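PDB 5D79: berberine bridge enzyme-like protein, which uses bound FAD to carry out oxidoreductase chemistry and is involved in the adaptation of the plant to salt stress. Local coordinates for residues Gly101-Thr106 against Tyr118-Lys123; Pro76-Ile81 against Lys123-Ile128; Glu29-Cys34 against Arg95-His100. All coordinates share one frame; numbering follows the deposited sequence.

Interaction 1 of 3, residues Gly101-Thr106 against Tyr118-Lys123; sequences GIHVRT and YIAYNK. With FAD (flavin-adenine dinucleotide), chain E.
In the FAD-binding PCMH-type domain, strand 103-107 forms one border of a four-stranded mixed sheet, and here the chain that leaves it comes back past its side chains on the way to the next strand, 125-129. H103 and R105 both lean out of the strand toward this returning loop, while V104 and T106 face the other way. R105 loses the most surface. Its chain bends at chi2 (-63°), which brings the guanidinium over the loop, with the A120 methyl on one of its faces: CB sits 3.5 Å above the plane, toward the rim. NH1 comes within 2.7 Å of I119 O, but the angle there is too poor for a hydrogen bond; NH1 bonds instead to L116 O. NH2 forms a salt bridge with E523, whose carboxylate also receives Y121 N, so one acid holds both the arginine and the loop backbone. Along the same side of the strand, two residues apart, R105 NH2 lies in the plane of the H103 ring and gives a weak, bent bond to H103 NE2 (3.3 Å, 139°). That leaves NE2 acting as an acceptor, and with R105 and K123 both close by, a neutral imidazole is probably favoured. H103 has CG anti to its backbone N, which sends the ring out to meet K123. The lysine runs extended beyond CG, crossing the imidazole at about a right angle, and makes a CH-pi contact over one face, CE lying 3.7 Å from the ring centroid. A120 CB fills in at the ring's edge, 3.8 Å from H103 CD2. At the far end of the strand the backbone reaches the cofactor: the FAD ribose hydroxyl O2B donates to T106 O at 2.9 Å, and T106 CG2 rests 3.7 Å from adenine C5A.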
loop_
_atom_site.group_PDB
_atom_site.type_symbol
_atom_site.label_atom_id
_atom_site.label_comp_id
_atom_site.label_asym_id
_atom_site.label_seq_id
_atom_site.Cartn_x
_atom_site.Cartn_y
_atom_site.Cartn_z
ATOM N N GLY A 101 -10.435 11.568 26.460
ATOM C CA GLY A 101 -9.687 12.468 25.603
ATOM C C GLY A 101 -8.395 11.872 25.084
ATOM O O GLY A 101 -7.421 12.581 24.838
ATOM N N ILE A 102 -8.380 10.559 24.909
ATOM C CA ILE A 102 -7.180 9.908 24.427
ATOM C C ILE A 102 -7.228 9.668 22.921
ATOM O O ILE A 102 -8.194 9.126 22.376
ATOM C CB ILE A 102 -6.939 8.593 25.150
ATOM C CG1 ILE A 102 -6.461 8.878 26.571
ATOM C CG2 ILE A 102 -5.887 7.784 24.428
ATOM C CD1 ILE A 102 -5.126 9.590 26.616
ATOM N N HIS A 103 -6.162 10.104 22.264
ATOM C CA HIS A 103 -5.988 9.958 20.834
ATOM C C HIS A 103 -5.416 8.575 20.538
ATOM O O HIS A 103 -4.569 8.101 21.285
ATOM C CB HIS A 103 -5.064 11.067 20.341
ATOM C CG HIS A 103 -4.789 11.029 18.878
ATOM N ND1 HIS A 103 -5.783 10.862 17.940
ATOM C CD2 HIS A 103 -3.632 11.154 18.187
ATOM C CE1 HIS A 103 -5.247 10.872 16.732
ATOM N NE2 HIS A 103 -3.943 11.049 16.855
ATOM N N VAL A 104 -5.879 7.909 19.483
ATOM C CA VAL A 104 -5.320 6.599 19.139
ATOM C C VAL A 104 -4.833 6.520 17.705
ATOM O O VAL A 104 -5.199 7.339 16.868
ATOM C CB VAL A 104 -6.333 5.456 19.344
ATOM C CG1 VAL A 104 -6.911 5.502 20.747
ATOM C CG2 VAL A 104 -7.432 5.521 18.301
ATOM N N ARG A 105 -3.996 5.520 17.440
ATOM C CA ARG A 105 -3.600 5.164 16.085
ATOM C C ARG A 105 -3.777 3.668 15.914
ATOM O O ARG A 105 -3.518 2.917 16.837
ATOM C CB ARG A 105 -2.155 5.567 15.808
ATOM C CG ARG A 105 -1.932 7.064 15.750
ATOM C CD ARG A 105 -2.698 7.704 14.605
ATOM N NE ARG A 105 -2.673 9.160 14.704
ATOM C CZ ARG A 105 -1.807 9.946 14.076
ATOM N NH1 ARG A 105 -0.888 9.421 13.275
ATOM N NH2 ARG A 105 -1.869 11.262 14.234
ATOM N N THR A 106 -4.222 3.234 14.737
ATOM C CA THR A 106 -4.470 1.815 14.496
ATOM C C THR A 106 -3.409 1.180 13.598
ATOM O O THR A 106 -3.186 1.628 12.473
ATOM C CB THR A 106 -5.838 1.593 13.852
ATOM O OG1 THR A 106 -6.856 1.979 14.769
ATOM C CG2 THR A 106 -6.024 0.126 13.491
ATOM N N TYR A 118 1.780 4.135 14.072
ATOM C CA TYR A 118 2.386 4.004 15.391
ATOM C C TYR A 118 3.071 5.300 15.803
ATOM O O TYR A 118 3.762 5.340 16.810
ATOM C CB TYR A 118 3.381 2.837 15.424
ATOM C CG TYR A 118 4.429 2.907 14.344
ATOM C CD1 TYR A 118 4.180 2.394 13.081
ATOM C CD2 TYR A 118 5.667 3.494 14.583
ATOM C CE1 TYR A 118 5.130 2.462 12.079
ATOM C CE2 TYR A 118 6.628 3.574 13.587
ATOM C CZ TYR A 118 6.353 3.051 12.335
ATOM O OH TYR A 118 7.295 3.116 11.332
ATOM N N ILE A 119 2.875 6.360 15.023
ATOM C CA ILE A 119 3.332 7.697 15.400
ATOM C C ILE A 119 2.229 8.734 15.267
ATOM O O ILE A 119 1.593 8.835 14.222
ATOM C CB ILE A 119 4.501 8.200 14.531
ATOM C CG1 ILE A 119 5.612 7.159 14.418
ATOM C CG2 ILE A 119 5.032 9.536 15.072
ATOM C CD1 ILE A 119 6.709 7.584 13.469
ATOM N N ALA A 120 2.021 9.503 16.328
ATOM C CA ALA A 120 1.229 10.724 16.261
ATOM C C ALA A 120 2.126 11.881 16.666
ATOM O O ALA A 120 2.935 11.750 17.591
ATOM C CB ALA A 120 0.003 10.641 17.168
ATOM N N TYR A 121 2.005 13.009 15.978
ATOM C CA TYR A 121 2.866 14.146 16.284
ATOM C C TYR A 121 2.161 15.221 17.115
ATOM O O TYR A 121 0.983 15.492 16.919
ATOM C CB TYR A 121 3.416 14.744 14.989
ATOM C CG TYR A 121 4.397 13.834 14.278
ATOM C CD1 TYR A 121 5.692 13.682 14.746
ATOM C CD2 TYR A 121 4.025 13.124 13.141
ATOM C CE1 TYR A 121 6.591 12.855 14.107
ATOM C CE2 TYR A 121 4.919 12.292 12.492
ATOM C CZ TYR A 121 6.205 12.163 12.979
ATOM O OH TYR A 121 7.113 11.337 12.350
ATOM N N ASN A 122 2.896 15.795 18.067
ATOM C CA ASN A 122 2.449 16.948 18.863
ATOM C C ASN A 122 1.251 16.715 19.794
ATOM O O ASN A 122 0.696 17.674 20.338
ATOM C CB ASN A 122 2.136 18.132 17.939
ATOM C CG ASN A 122 3.357 18.987 17.651
ATOM O OD1 ASN A 122 4.046 18.796 16.645
ATOM N ND2 ASN A 122 3.636 19.936 18.540
ATOM N N LYS A 123 0.858 15.458 19.984
ATOM C CA LYS A 123 -0.171 15.113 20.967
ATOM C C LYS A 123 -0.073 13.640 21.366
ATOM O O LYS A 123 0.010 12.761 20.512
ATOM C CB LYS A 123 -1.578 15.437 20.437
ATOM C CG LYS A 123 -1.957 14.802 19.091
ATOM C CD LYS A 123 -3.336 15.281 18.640
ATOM C CE LYS A 123 -3.819 14.591 17.370
ATOM N NZ LYS A 123 -5.232 14.967 17.011
HETATM P PA FAD E . -0.112 0.157 8.701
HETATM O O1A FAD E . 1.003 1.102 9.071
HETATM O O2A FAD E . -0.434 -0.831 9.798
HETATM O O5B FAD E . -1.413 1.005 8.256
HETATM C C5B FAD E . -1.306 2.104 7.361
HETATM C C4B FAD E . -2.472 3.093 7.498
HETATM O O4B FAD E . -3.694 2.378 7.507
HETATM C C3B FAD E . -2.387 3.873 8.802
HETATM O O3B FAD E . -2.841 5.200 8.633
HETATM C C2B FAD E . -3.305 3.092 9.724
HETATM O O2B FAD E . -3.869 3.900 10.742
HETATM C C1B FAD E . -4.336 2.505 8.764
HETATM N N9A FAD E . -4.904 1.209 9.191
HETATM C C8A FAD E . -4.279 -0.012 9.314
HETATM N N7A FAD E . -5.199 -0.927 9.717
HETATM C C5A FAD E . -6.398 -0.312 9.853
HETATM C C6A FAD E . -7.665 -0.754 10.234
HETATM N N6A FAD E . -7.937 -2.051 10.322
HETATM N N1A FAD E . -8.718 0.139 10.274
HETATM C C2A FAD E . -8.519 1.458 9.931
HETATM N N3A FAD E . -7.261 1.890 9.559
HETATM C C4A FAD E . -6.221 1.026 9.519
HETATM N N1 FAD E . 1.174 -0.772 -1.742
HETATM C C2 FAD E . 0.695 -1.132 -2.991
HETATM O O2 FAD E . -0.511 -1.043 -3.249
HETATM N N3 FAD E . 1.581 -1.616 -3.946
HETATM C C4 FAD E . 2.934 -1.740 -3.675
HETATM O O4 FAD E . 3.668 -2.279 -4.505
HETATM C C4X FAD E . 3.408 -1.397 -2.409
HETATM N N5 FAD E . 4.727 -1.631 -2.052
HETATM C C5X FAD E . 5.094 -1.574 -0.716
HETATM C C6 FAD E . 6.334 -2.040 -0.285
HETATM C C7 FAD E . 6.692 -1.969 1.063
HETATM C C7M FAD E . 8.034 -2.463 1.512
HETATM C C8 FAD E . 5.786 -1.469 2.001
HETATM C C8M FAD E . 6.153 -1.358 3.452
HETATM C C9 FAD E . 4.549 -1.001 1.572
HETATM C C9A FAD E . 4.220 -1.004 0.213
HETATM N N10 FAD E . 3.003 -0.506 -0.226
HETATM C C10 FAD E . 2.507 -0.941 -1.439
HETATM C "C1'" FAD E . 2.205 0.422 0.638
HETATM C "C2'" FAD E . 1.223 -0.288 1.550
HETATM O "O2'" FAD E . 0.220 -0.895 0.765
HETATM C "C3'" FAD E . 0.638 0.753 2.496
HETATM O "O3'" FAD E . 1.672 1.226 3.331
HETATM C "C4'" FAD E . -0.433 0.176 3.390
HETATM O "O4'" FAD E . -1.281 1.201 3.837
HETATM C "C5'" FAD E . 0.212 -0.420 4.621
HETATM O "O5'" FAD E . -0.728 -1.245 5.269
HETATM P P FAD E . -0.290 -1.913 6.659
HETATM O O1P FAD E . -1.492 -2.508 7.343
HETATM O O2P FAD E . 0.784 -2.949 6.445
HETATM O O3P FAD E . 0.362 -0.620 7.370
#

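Interaction 2 of 3, residues Pro76-Ile81 against Lys123-Ile128; sequences PKPVSI and KPFAVI
F125 gives up more surface than any other residue here, and its first torsion explains how. CG takes the crowded position between the backbone N and the carbonyl carbon (chi1 71°), which swings the ring toward segment 76-81 until it lies alongside P78, the two pointing the same way. P78 CB then sits over one face, toward the rim, 3.8 Å from the F125 ring centroid in a CH-pi contact, while P76 O approaches the ring edge. On the same side, V127 has CG1 anti to its own backbone N (chi1 168°), so that CG2 turns to P78 CG at 4.0 Å and CB meets I81 CG1. L61 of helix 58-63 packs on P78 and I81 from beyond. The backbones join as two parallel strands in the middle of the mixed sheet; strand 80-82 goes on through helix 87-100 to strand 103-107 in a beta-alpha-beta crossover that leaves 125-129 between them. V127 N donates to S80 O at 2.8 Å. V79 N donates to F125 O at 3.0 Å, almost along the C=O axis, and a water then takes over: it donates to K77 O and accepts from F125 N. S80 and A126 lie on the other face of the sheet. S80 OG also occupies the crowded position (chi1 55°), pressed tightly on A126 CB at 3.1 Å, and has a weak hydrogen bond with H28 NE2.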
loop_
_atom_site.group_PDB
_atom_site.type_symbol
_atom_site.label_atom_id
_atom_site.label_comp_id
_atom_site.label_asym_id
_atom_site.label_seq_id
_atom_site.Cartn_x
_atom_site.Cartn_y
_atom_site.Cartn_z
ATOM N N PRO A 76 8.226 10.294 18.281
ATOM C CA PRO A 76 7.184 10.208 19.312
ATOM C C PRO A 76 6.780 8.771 19.652
ATOM O O PRO A 76 6.587 7.933 18.765
ATOM C CB PRO A 76 6.010 10.977 18.686
ATOM C CG PRO A 76 6.657 11.959 17.762
ATOM C CD PRO A 76 7.845 11.224 17.194
ATOM N N LYS A 77 6.659 8.502 20.947
ATOM C CA LYS A 77 6.267 7.189 21.436
ATOM C C LYS A 77 4.877 7.240 22.074
ATOM O O LYS A 77 4.517 8.237 22.690
ATOM C CB LYS A 77 7.306 6.680 22.435
ATOM C CG LYS A 77 8.697 6.520 21.830
ATOM C CD LYS A 77 8.666 5.597 20.613
ATOM C CE LYS A 77 10.062 5.317 20.064
ATOM N NZ LYS A 77 10.760 6.556 19.633
ATOM N N PRO A 78 4.082 6.168 21.908
ATOM C CA PRO A 78 2.767 6.098 22.556
ATOM C C PRO A 78 2.884 5.798 24.046
ATOM O O PRO A 78 3.845 5.169 24.483
ATOM C CB PRO A 78 2.078 4.946 21.830
ATOM C CG PRO A 78 3.205 4.047 21.438
ATOM C CD PRO A 78 4.360 4.965 21.102
ATOM N N VAL A 79 1.894 6.238 24.812
ATOM C CA VAL A 79 1.885 6.043 26.254
ATOM C C VAL A 79 1.218 4.690 26.576
ATOM O O VAL A 79 1.295 4.182 27.707
ATOM C CB VAL A 79 1.179 7.233 26.948
ATOM C CG1 VAL A 79 -0.305 7.228 26.638
ATOM C CG2 VAL A 79 1.452 7.246 28.434
ATOM N N SER A 80 0.596 4.092 25.557
ATOM C CA SER A 80 0.055 2.736 25.671
ATOM C C SER A 80 -0.172 2.055 24.306
ATOM O O SER A 80 -0.469 2.714 23.300
ATOM C CB SER A 80 -1.257 2.745 26.482
ATOM O OG SER A 80 -2.219 3.641 25.953
ATOM N N ILE A 81 0.002 0.732 24.293
ATOM C CA ILE A 81 -0.351 -0.110 23.156
ATOM C C ILE A 81 -1.332 -1.173 23.613
ATOM O O ILE A 81 -1.132 -1.802 24.636
ATOM C CB ILE A 81 0.882 -0.799 22.537
ATOM C CG1 ILE A 81 1.908 0.240 22.079
ATOM C CG2 ILE A 81 0.476 -1.712 21.382
ATOM C CD1 ILE A 81 3.263 -0.352 21.757
ATOM N N LYS A 123 0.858 15.458 19.984
ATOM C CA LYS A 123 -0.171 15.113 20.967
ATOM C C LYS A 123 -0.073 13.640 21.366
ATOM O O LYS A 123 0.010 12.761 20.512
ATOM C CB LYS A 123 -1.578 15.437 20.437
ATOM C CG LYS A 123 -1.957 14.802 19.091
ATOM C CD LYS A 123 -3.336 15.281 18.640
ATOM C CE LYS A 123 -3.819 14.591 17.370
ATOM N NZ LYS A 123 -5.232 14.967 17.011
ATOM N N PRO A 124 -0.070 13.371 22.677
ATOM C CA PRO A 124 0.045 12.011 23.226
ATOM C C PRO A 124 -1.020 11.047 22.690
ATOM O O PRO A 124 -2.172 11.436 22.482
ATOM C CB PRO A 124 -0.127 12.229 24.732
ATOM C CG PRO A 124 0.304 13.644 24.955
ATOM C CD PRO A 124 -0.143 14.392 23.738
ATOM N N PHE A 125 -0.634 9.792 22.475
ATOM C CA PHE A 125 -1.524 8.837 21.828
ATOM C C PHE A 125 -1.324 7.421 22.338
ATOM O O PHE A 125 -0.392 7.139 23.080
ATOM C CB PHE A 125 -1.322 8.867 20.309
ATOM C CG PHE A 125 -0.017 8.269 19.856
ATOM C CD1 PHE A 125 1.172 8.977 19.980
ATOM C CD2 PHE A 125 0.025 6.998 19.295
ATOM C CE1 PHE A 125 2.378 8.424 19.559
ATOM C CE2 PHE A 125 1.229 6.445 18.871
ATOM C CZ PHE A 125 2.404 7.158 19.005
ATOM N N ALA A 126 -2.217 6.535 21.929
ATOM C CA ALA A 126 -2.077 5.119 22.190
ATOM C C ALA A 126 -2.171 4.379 20.855
ATOM O O ALA A 126 -2.578 4.972 19.851
ATOM C CB ALA A 126 -3.143 4.653 23.154
ATOM N N VAL A 127 -1.799 3.098 20.841
ATOM C CA VAL A 127 -1.823 2.293 19.621
ATOM C C VAL A 127 -2.743 1.083 19.747
ATOM O O VAL A 127 -2.630 0.319 20.686
ATOM C CB VAL A 127 -0.400 1.790 19.242
ATOM C CG1 VAL A 127 -0.475 0.722 18.163
ATOM C CG2 VAL A 127 0.481 2.942 18.789
ATOM N N ILE A 128 -3.662 0.929 18.800
ATOM C CA ILE A 128 -4.434 -0.306 18.641
ATOM C C ILE A 128 -3.739 -1.226 17.614
ATOM O O ILE A 128 -3.957 -1.096 16.399
ATOM C CB ILE A 128 -5.892 -0.026 18.168
ATOM C CG1 ILE A 128 -6.531 1.109 18.970
ATOM C CG2 ILE A 128 -6.741 -1.280 18.261
ATOM C CD1 ILE A 128 -7.863 1.551 18.427
HETATM O O HOH W 1 2.222 9.232 23.372
#

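Interaction 3 of 3, residues Glu29-Cys34 against Arg95-His100; sequences EDFLKC and RCAQLH
One covalent bond ties these two helices: C34 SG to C96 SG, 2.0 Å, with a left-handed chi3 of -77°. The cysteines approach it from different rotamers, SG being anti to the backbone N in C34 but beside it in C96. H100 supplies the aromatic contacts. Its imidazole lies flat against the first turn of helix 29-36, with the D30-F31 peptide over the centre of one face and L99 CG on the opposite face. F31 CA makes an off-centre CH-pi contact with this ring, and D30 CB closes to 3.3 Å from H100 ND1. C34 SG lies in the ring plane at its edge, 4.8 Å from the H100 centroid. Apolar packing comes from F31: CD1 is 3.9 Å from C96 CB and CE1 is 4.3 Å from A97 CB, and the ring turns its edge to the C96-A97 peptide. As for charge, D30 OD1 stands 4.5 Å from H100 ND1, close enough that it may favour a protonated imidazole. The helices run nearly antiparallel (152°), their axes 9.0 Å apart, so the N-terminal helix 29-36 is clamped to the end of helix 87-100, just before strand 103-107, where I102 packs on F31.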
loop_
_atom_site.group_PDB
_atom_site.type_symbol
_atom_site.label_atom_id
_atom_site.label_comp_id
_atom_site.label_asym_id
_atom_site.label_seq_id
_atom_site.Cartn_x
_atom_site.Cartn_y
_atom_site.Cartn_z
ATOM N N GLU A 29 -4.631 8.292 32.589
ATOM C CA GLU A 29 -4.666 7.449 33.770
ATOM C C GLU A 29 -6.025 6.753 33.894
ATOM O O GLU A 29 -6.101 5.522 33.945
ATOM C CB GLU A 29 -4.348 8.297 35.018
ATOM C CG GLU A 29 -5.116 9.644 35.131
ATOM C CD GLU A 29 -4.671 10.707 34.125
ATOM O OE1 GLU A 29 -5.483 11.604 33.807
ATOM O OE2 GLU A 29 -3.516 10.640 33.652
ATOM N N ASP A 30 -7.089 7.554 33.918
ATOM C CA ASP A 30 -8.452 7.053 34.010
ATOM C C ASP A 30 -8.734 6.159 32.813
ATOM O O ASP A 30 -9.420 5.142 32.930
ATOM C CB ASP A 30 -9.468 8.208 34.059
ATOM C CG ASP A 30 -9.038 9.350 34.980
ATOM O OD1 ASP A 30 -8.298 10.249 34.522
ATOM O OD2 ASP A 30 -9.465 9.360 36.155
ATOM N N PHE A 31 -8.196 6.562 31.662
ATOM C CA PHE A 31 -8.346 5.809 30.425
ATOM C C PHE A 31 -7.943 4.365 30.656
ATOM O O PHE A 31 -8.717 3.444 30.379
ATOM C CB PHE A 31 -7.509 6.430 29.298
ATOM C CG PHE A 31 -7.269 5.497 28.135
ATOM C CD1 PHE A 31 -8.306 5.148 27.282
ATOM C CD2 PHE A 31 -6.011 4.971 27.901
ATOM C CE1 PHE A 31 -8.090 4.289 26.222
ATOM C CE2 PHE A 31 -5.794 4.112 26.844
ATOM C CZ PHE A 31 -6.832 3.771 26.005
ATOM N N LEU A 32 -6.738 4.186 31.196
ATOM C CA LEU A 32 -6.212 2.863 31.531
ATOM C C LEU A 32 -7.172 2.113 32.443
ATOM O O LEU A 32 -7.489 0.946 32.199
ATOM C CB LEU A 32 -4.841 2.978 32.204
ATOM C CG LEU A 32 -3.695 3.556 31.379
ATOM C CD1 LEU A 32 -2.552 3.979 32.284
ATOM C CD2 LEU A 32 -3.218 2.535 30.354
ATOM N N LYS A 33 -7.633 2.790 33.493
ATOM C CA LYS A 33 -8.565 2.188 34.438
ATOM C C LYS A 33 -9.858 1.825 33.728
ATOM O O LYS A 33 -10.436 0.764 33.965
ATOM C CB LYS A 33 -8.838 3.131 35.613
ATOM C CG LYS A 33 -8.007 2.827 36.861
ATOM C CD LYS A 33 -7.029 3.955 37.198
ATOM C CE LYS A 33 -6.198 3.639 38.441
ATOM N NZ LYS A 33 -5.146 4.667 38.678
ATOM N N CYS A 34 -10.289 2.710 32.839
ATOM C CA CYS A 34 -11.518 2.515 32.091
ATOM C C CYS A 34 -11.487 1.218 31.284
ATOM O O CYS A 34 -12.499 0.521 31.181
ATOM C CB CYS A 34 -11.758 3.712 31.173
ATOM S SG CYS A 34 -13.132 3.526 30.033
ATOM N N ARG A 95 -14.466 3.591 22.867
ATOM C CA ARG A 95 -15.340 4.233 23.849
ATOM C C ARG A 95 -14.579 4.926 24.988
ATOM O O ARG A 95 -14.863 6.082 25.310
ATOM C CB ARG A 95 -16.320 3.214 24.421
ATOM C CG ARG A 95 -17.261 2.672 23.364
ATOM C CD ARG A 95 -18.538 2.113 23.961
ATOM N NE ARG A 95 -19.274 1.291 23.001
ATOM C CZ ARG A 95 -19.238 -0.039 22.975
ATOM N NH1 ARG A 95 -18.504 -0.705 23.861
ATOM N NH2 ARG A 95 -19.938 -0.707 22.065
ATOM N N CYS A 96 -13.613 4.234 25.584
ATOM C CA CYS A 96 -12.819 4.810 26.673
ATOM C C CYS A 96 -11.943 5.976 26.235
ATOM O O CYS A 96 -11.779 6.937 26.984
ATOM C CB CYS A 96 -11.926 3.748 27.315
ATOM S SG CYS A 96 -12.788 2.518 28.299
ATOM N N ALA A 97 -11.356 5.873 25.042
ATOM C CA ALA A 97 -10.491 6.923 24.509
ATOM C C ALA A 97 -11.255 8.240 24.441
ATOM O O ALA A 97 -10.831 9.266 24.982
ATOM C CB ALA A 97 -9.958 6.538 23.121
ATOM N N GLN A 98 -12.403 8.184 23.780
ATOM C CA GLN A 98 -13.252 9.344 23.621
ATOM C C GLN A 98 -13.716 9.898 24.965
ATOM O O GLN A 98 -13.861 11.109 25.119
ATOM C CB GLN A 98 -14.447 8.987 22.745
ATOM C CG GLN A 98 -14.028 8.493 21.384
ATOM C CD GLN A 98 -15.175 8.406 20.408
ATOM O OE1 GLN A 98 -15.738 9.421 19.997
ATOM N NE2 GLN A 98 -15.528 7.186 20.024
ATOM N N LEU A 99 -13.929 9.014 25.934
ATOM C CA LEU A 99 -14.407 9.423 27.253
ATOM C C LEU A 99 -13.327 10.167 28.043
ATOM O O LEU A 99 -13.630 11.006 28.878
ATOM C CB LEU A 99 -14.888 8.206 28.049
ATOM C CG LEU A 99 -15.654 8.471 29.345
ATOM C CD1 LEU A 99 -17.114 8.815 29.052
ATOM C CD2 LEU A 99 -15.547 7.282 30.284
ATOM N N HIS A 100 -12.064 9.872 27.765
ATOM C CA HIS A 100 -10.987 10.460 28.548
ATOM C C HIS A 100 -10.048 11.320 27.705
ATOM O O HIS A 100 -9.001 11.762 28.179
ATOM C CB HIS A 100 -10.210 9.357 29.268
ATOM C CG HIS A 100 -11.047 8.560 30.218
ATOM N ND1 HIS A 100 -11.360 9.002 31.486
ATOM C CD2 HIS A 100 -11.646 7.353 30.082
ATOM C CE1 HIS A 100 -12.113 8.101 32.092
ATOM N NE2 HIS A 100 -12.299 7.089 31.265
#

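Overall arrangement
From the N terminus, helix 29-36 opens interaction 3, which closes only at 95-100, 60 residues on. Inside that span segment 76-81 opens interaction 2, whose partner 123-128 comes after helix 87-100, so the two contacts cross. Interaction 1 starts where interaction 3 ends, at 101-106, and closes at 118-123; it is nested within the loop of interaction 2 and shares K123 with it. Interactions 1 and 2 meet in the mixed sheet, where R105 O and I128 N, 2.8 Å apart, probably hydrogen-bond strand 103-107 to strand 125-129. Interaction 3 joins them through F31, next to I102 and S80, tying the N-terminal helix to helix 87-100 and to the mixed sheet.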